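Local coordinates for Peptide/nickel transport system substrate-binding protein (Listeria monocytogenes serotype 1/2a, PDB 5KZT) that binds peptides outside the cell and probably hands them to a membrane transporter for uptake, as expected of an OppA-type solute-binding protein, at residues I301-S305 / K316-N320; S383-Q387 / V399-N403. All coordinates share one frame; numbering follows the deposited sequence.

Contact 1: I301-S305 / K316-N320; sequences IDKQS and KPANN
The first turn of helix 303-311 lies against the end of the short strand 316-317, and the two backbones come nearest where the CA atoms of Lys303 and Pro317 stand 5.5 Å apart. At that point CB of Lys303 meets CB of Pro317 at 3.9 Å. Beyond it the lysine runs on extended, and with CG beside its own backbone N (chi1 -49°) the chain travels along residues 317-319. Its CD passes Ala318 O at 3.4 Å, and the ammonium then donates to that same oxygen, NZ to O 2.9 Å. The bond lies in the carbonyl plane, with a C=O...N angle of 150°. NZ also donates to the carbonyl oxygens of Pro493 and Leu344, so a buried positive charge is surrounded by backbone oxygens from three parts of the chain; a lysine suits the place because it has three protons to give. Gln304 reaches the proline ring by a detour. Its CB points away from the strand, but a bend at chi2 (65°) brings the amide back until OE1 lies 3.5 Å from Pro317 CG, while NE2 is held by Asp308 one turn on. Proline fits here because its ring offers a compact nonpolar surface to both neighbours, and its missing N-H costs the strand little, since Lys316 and Ala318 make the backbone bonds to strand 491-503. Asp302 caps the start of the helix: its OD1 accepts from Ser305 N at 3.2 Å, met from above the carboxylate plane. This is an N-capped helix followed by an edge strand, a helix-to-strand connection by which helix 303-311 is fastened beside the mixed sheet that includes strand 491-503, part of the family 5 solute-binding fold.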
loop_
_atom_site.group_PDB
_atom_site.type_symbol
_atom_site.label_atom_id
_atom_site.label_comp_id
_atom_site.label_asym_id
_atom_site.label_seq_id
_atom_site.Cartn_x
_atom_site.Cartn_y
_atom_site.Cartn_z
ATOM N N ILE A 301 -17.783 -7.413 15.926
ATOM C CA ILE A 301 -17.847 -6.082 15.312
ATOM C C ILE A 301 -18.896 -6.059 14.197
ATOM O O ILE A 301 -18.763 -6.732 13.172
ATOM C CB ILE A 301 -16.475 -5.612 14.802
ATOM C CG1 ILE A 301 -15.483 -5.543 15.974
ATOM C CG2 ILE A 301 -16.571 -4.234 14.143
ATOM C CD1 ILE A 301 -14.019 -5.408 15.583
ATOM N N ASP A 302 -19.944 -5.271 14.409
ATOM C CA ASP A 302 -20.985 -5.081 13.407
ATOM C C ASP A 302 -20.399 -4.318 12.222
ATOM O O ASP A 302 -20.390 -3.079 12.206
ATOM C CB ASP A 302 -22.188 -4.336 14.006
ATOM C CG ASP A 302 -23.393 -4.320 13.074
ATOM O OD1 ASP A 302 -23.244 -4.601 11.865
ATOM O OD2 ASP A 302 -24.501 -4.038 13.553
ATOM N N LYS A 303 -19.930 -5.060 11.223
ATOM C CA LYS A 303 -19.217 -4.455 10.073
ATOM C C LYS A 303 -20.147 -3.551 9.257
ATOM O O LYS A 303 -19.725 -2.503 8.759
ATOM C CB LYS A 303 -18.627 -5.507 9.137
ATOM C CG LYS A 303 -17.830 -6.610 9.812
ATOM C CD LYS A 303 -17.112 -7.475 8.804
ATOM C CE LYS A 303 -16.566 -8.725 9.471
ATOM N NZ LYS A 303 -15.718 -9.526 8.554
ATOM N N GLN A 304 -21.405 -3.960 9.114
ATOM C CA GLN A 304 -22.368 -3.183 8.336
ATOM C C GLN A 304 -22.585 -1.827 8.980
ATOM O O GLN A 304 -22.515 -0.794 8.305
ATOM C CB GLN A 304 -23.696 -3.935 8.182
ATOM C CG GLN A 304 -24.690 -3.287 7.217
ATOM C CD GLN A 304 -24.155 -3.295 5.806
ATOM O OE1 GLN A 304 -23.893 -4.367 5.256
ATOM N NE2 GLN A 304 -23.956 -2.106 5.215
ATOM N N SER A 305 -22.819 -1.832 10.292
ATOM C CA SER A 305 -23.051 -0.607 11.042
ATOM C C SER A 305 -21.822 0.290 10.995
ATOM O O SER A 305 -21.952 1.498 10.800
ATOM C CB SER A 305 -23.414 -0.918 12.493
ATOM O OG SER A 305 -23.647 0.271 13.200
ATOM N N LYS A 316 -17.744 -0.685 1.854
ATOM C CA LYS A 316 -18.662 -1.746 2.259
ATOM C C LYS A 316 -17.976 -2.828 3.082
ATOM O O LYS A 316 -16.757 -2.932 3.035
ATOM C CB LYS A 316 -19.388 -2.331 1.053
ATOM C CG LYS A 316 -18.546 -3.032 0.006
ATOM C CD LYS A 316 -19.432 -3.279 -1.226
ATOM C CE LYS A 316 -18.904 -4.419 -2.090
ATOM N NZ LYS A 316 -17.811 -3.966 -2.984
ATOM N N PRO A 317 -18.771 -3.587 3.879
ATOM C CA PRO A 317 -18.202 -4.656 4.694
ATOM C C PRO A 317 -17.400 -5.641 3.882
ATOM O O PRO A 317 -17.737 -5.914 2.732
ATOM C CB PRO A 317 -19.431 -5.342 5.283
ATOM C CG PRO A 317 -20.424 -4.247 5.380
ATOM C CD PRO A 317 -20.230 -3.484 4.101
ATOM N N ALA A 318 -16.327 -6.135 4.493
ATOM C CA ALA A 318 -15.447 -7.118 3.899
ATOM C C ALA A 318 -15.530 -8.375 4.744
ATOM O O ALA A 318 -15.454 -8.301 5.975
ATOM C CB ALA A 318 -14.023 -6.597 3.888
ATOM N N ASN A 319 -15.704 -9.511 4.077
ATOM C CA ASN A 319 -15.611 -10.840 4.694
ATOM C C ASN A 319 -14.559 -11.695 3.981
ATOM O O ASN A 319 -14.599 -12.940 4.002
ATOM C CB ASN A 319 -16.973 -11.501 4.643
ATOM C CG ASN A 319 -18.027 -10.704 5.379
ATOM O OD1 ASN A 319 -18.962 -10.185 4.776
ATOM N ND2 ASN A 319 -17.881 -10.591 6.670
ATOM N N ASN A 320 -13.632 -10.996 3.321
ATOM C CA ASN A 320 -12.495 -11.552 2.622
ATOM C C ASN A 320 -11.338 -10.560 2.734
ATOM O O ASN A 320 -11.537 -9.330 2.764
ATOM C CB ASN A 320 -12.780 -11.737 1.142
ATOM C CG ASN A 320 -13.943 -12.666 0.873
ATOM O OD1 ASN A 320 -15.095 -12.247 0.923
ATOM N ND2 ASN A 320 -13.643 -13.931 0.593
#

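Contact 2: S383-Q387 / V399-N403; sequences SEFIQ and VKLKN
Gln387 reaches from helix 377-393 to the main chain of strand 397-404, its NE2 donating to Val399 O at 2.9 Å. With CG anti to the backbone N (chi1 172°) and the chain extended after it, the side chain spans the gap, and the amide is turned so that Val399 O lies almost in the plane of the Gln387 amide. The approach is almost end-on to the carbonyl, at a C=O...N angle of 167°. Glutamine suits this place, having both the length and the N-H. Leu401 fills the space between Gln387 and Ser383: CG lies 3.7 Å from Gln387 NE2, CD2 reaches Ser383 O at 3.7 Å, and CD1 meets the CG of Glu384, whose chain crosses it at about a right angle. A branched leucine can thus touch three helix residues at once. Residues 383-387 and 399-403 run nearly antiparallel, the axes of these short segments 9.2 Å apart, as expected in the beta-alpha-beta unit of strand 367-374, helix 377-393 and strand 397-404, whose two strands are parallel. Toward the start of the helix segment the contact becomes polar. Asn403 ND2 donates to Ser383 OG at 3.2 Å, the hydroxyl standing 20° out of the amide plane, and gives a further bond to Asp374 O on the neighbouring strand. Ser383 is small enough to sit close to the sheet; a water also lies near its OG, at a rather short 2.5 Å, and appears to donate to Lys402 O. Val399 turns its branched side chain inward, to Phe371 and Phe420.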
loop_
_atom_site.group_PDB
_atom_site.type_symbol
_atom_site.label_atom_id
_atom_site.label_comp_id
_atom_site.label_asym_id
_atom_site.label_seq_id
_atom_site.Cartn_x
_atom_site.Cartn_y
_atom_site.Cartn_z
ATOM N N SER A 383 -12.122 4.160 15.943
ATOM C CA SER A 383 -11.649 3.528 17.178
ATOM C C SER A 383 -12.682 3.538 18.308
ATOM O O SER A 383 -12.843 2.530 19.016
ATOM C CB SER A 383 -10.370 4.203 17.638
ATOM O OG SER A 383 -9.318 3.879 16.735
ATOM N N GLU A 384 -13.353 4.668 18.484
ATOM C CA GLU A 384 -14.430 4.777 19.493
ATOM C C GLU A 384 -15.601 3.823 19.178
ATOM O O GLU A 384 -16.165 3.208 20.087
ATOM C CB GLU A 384 -14.895 6.245 19.660
ATOM C CG GLU A 384 -14.005 7.060 20.621
ATOM C CD GLU A 384 -14.115 8.588 20.498
ATOM O OE1 GLU A 384 -13.781 9.291 21.477
ATOM O OE2 GLU A 384 -14.503 9.114 19.429
ATOM N N PHE A 385 -15.930 3.663 17.897
ATOM C CA PHE A 385 -16.951 2.695 17.462
ATOM C C PHE A 385 -16.556 1.248 17.781
ATOM O O PHE A 385 -17.355 0.491 18.321
ATOM C CB PHE A 385 -17.236 2.846 15.960
ATOM C CG PHE A 385 -18.367 1.987 15.452
ATOM C CD1 PHE A 385 -18.143 0.661 15.074
ATOM C CD2 PHE A 385 -19.650 2.515 15.304
ATOM C CE1 PHE A 385 -19.175 -0.127 14.592
ATOM C CE2 PHE A 385 -20.683 1.731 14.812
ATOM C CZ PHE A 385 -20.447 0.406 14.469
ATOM N N ILE A 386 -15.326 0.877 17.435
ATOM C CA ILE A 386 -14.832 -0.471 17.694
ATOM C C ILE A 386 -14.731 -0.739 19.200
ATOM O O ILE A 386 -15.155 -1.797 19.668
ATOM C CB ILE A 386 -13.487 -0.724 16.966
ATOM C CG1 ILE A 386 -13.743 -0.801 15.464
ATOM C CG2 ILE A 386 -12.836 -2.026 17.408
ATOM C CD1 ILE A 386 -12.524 -0.575 14.635
ATOM N N GLN A 387 -14.197 0.219 19.951
ATOM C CA GLN A 387 -14.178 0.124 21.419
ATOM C C GLN A 387 -15.596 -0.163 21.957
ATOM O O GLN A 387 -15.793 -1.096 22.756
ATOM C CB GLN A 387 -13.618 1.408 22.024
ATOM C CG GLN A 387 -13.707 1.531 23.550
ATOM C CD GLN A 387 -13.197 2.875 24.042
ATOM O OE1 GLN A 387 -13.794 3.925 23.782
ATOM N NE2 GLN A 387 -12.114 2.847 24.783
ATOM N N VAL A 399 -10.819 -2.055 26.244
ATOM C CA VAL A 399 -10.033 -1.686 25.056
ATOM C C VAL A 399 -9.526 -0.251 25.241
ATOM O O VAL A 399 -10.332 0.681 25.293
ATOM C CB VAL A 399 -10.874 -1.807 23.775
ATOM C CG1 VAL A 399 -10.075 -1.341 22.556
ATOM C CG2 VAL A 399 -11.344 -3.249 23.598
ATOM N N LYS A 400 -8.207 -0.091 25.405
ATOM C CA LYS A 400 -7.565 1.239 25.471
ATOM C C LYS A 400 -7.343 1.668 24.039
ATOM O O LYS A 400 -6.998 0.839 23.195
ATOM C CB LYS A 400 -6.181 1.239 26.151
ATOM C CG LYS A 400 -6.035 0.521 27.480
ATOM C CD LYS A 400 -6.192 1.434 28.695
ATOM C CE LYS A 400 -7.644 1.495 29.161
ATOM N NZ LYS A 400 -7.857 2.455 30.277
ATOM N N LEU A 401 -7.518 2.954 23.767
ATOM C CA LEU A 401 -7.324 3.483 22.418
ATOM C C LEU A 401 -6.000 4.224 22.246
ATOM O O LEU A 401 -5.653 5.082 23.028
ATOM C CB LEU A 401 -8.487 4.399 22.041
ATOM C CG LEU A 401 -9.866 3.739 21.963
ATOM C CD1 LEU A 401 -10.888 4.748 21.468
ATOM C CD2 LEU A 401 -9.823 2.498 21.078
ATOM N N LYS A 402 -5.278 3.891 21.178
ATOM C CA LYS A 402 -4.074 4.594 20.778
ATOM C C LYS A 402 -4.324 5.071 19.349
ATOM O O LYS A 402 -4.726 4.281 18.491
ATOM C CB LYS A 402 -2.900 3.628 20.854
ATOM C CG LYS A 402 -1.533 4.231 20.688
ATOM C CD LYS A 402 -0.469 3.202 21.055
ATOM C CE LYS A 402 0.918 3.802 21.061
ATOM N NZ LYS A 402 1.099 4.824 22.129
ATOM N N ASN A 403 -4.147 6.366 19.113
ATOM C CA ASN A 403 -4.457 6.978 17.818
ATOM C C ASN A 403 -3.272 7.847 17.432
ATOM O O ASN A 403 -3.169 8.982 17.862
ATOM C CB ASN A 403 -5.765 7.785 17.883
ATOM C CG ASN A 403 -6.994 6.896 17.953
ATOM O OD1 ASN A 403 -7.438 6.531 19.024
ATOM N ND2 ASN A 403 -7.533 6.527 16.805
HETATM O O HOH W 1 -7.515 3.236 18.412
#

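Overall arrangement
Contact 1 and contact 2 follow one another along the chain, and their centres are about 17 Å apart. They meet through another flank of helix 377-393: Phe385 and Ile386 face helix 303-311 and the residues just before it, while Ser383 and Gln387 face strand 397-404. Phe385 CZ comes within 3.4 Å of Ser305 OG, and Ile386 CG2 packs on Ile301 CD1 at 4.0 Å. A polar tie adds to this, Asp302 N donating to Gln389 on the same helix. Both contacts reach one mixed sheet, contact 1 through strand 316-317, paired with 491-503, and contact 2 through strand 397-404, paired with 367-374. Their centres lie about 21 and 23 Å from the centre of the chain, on the same side.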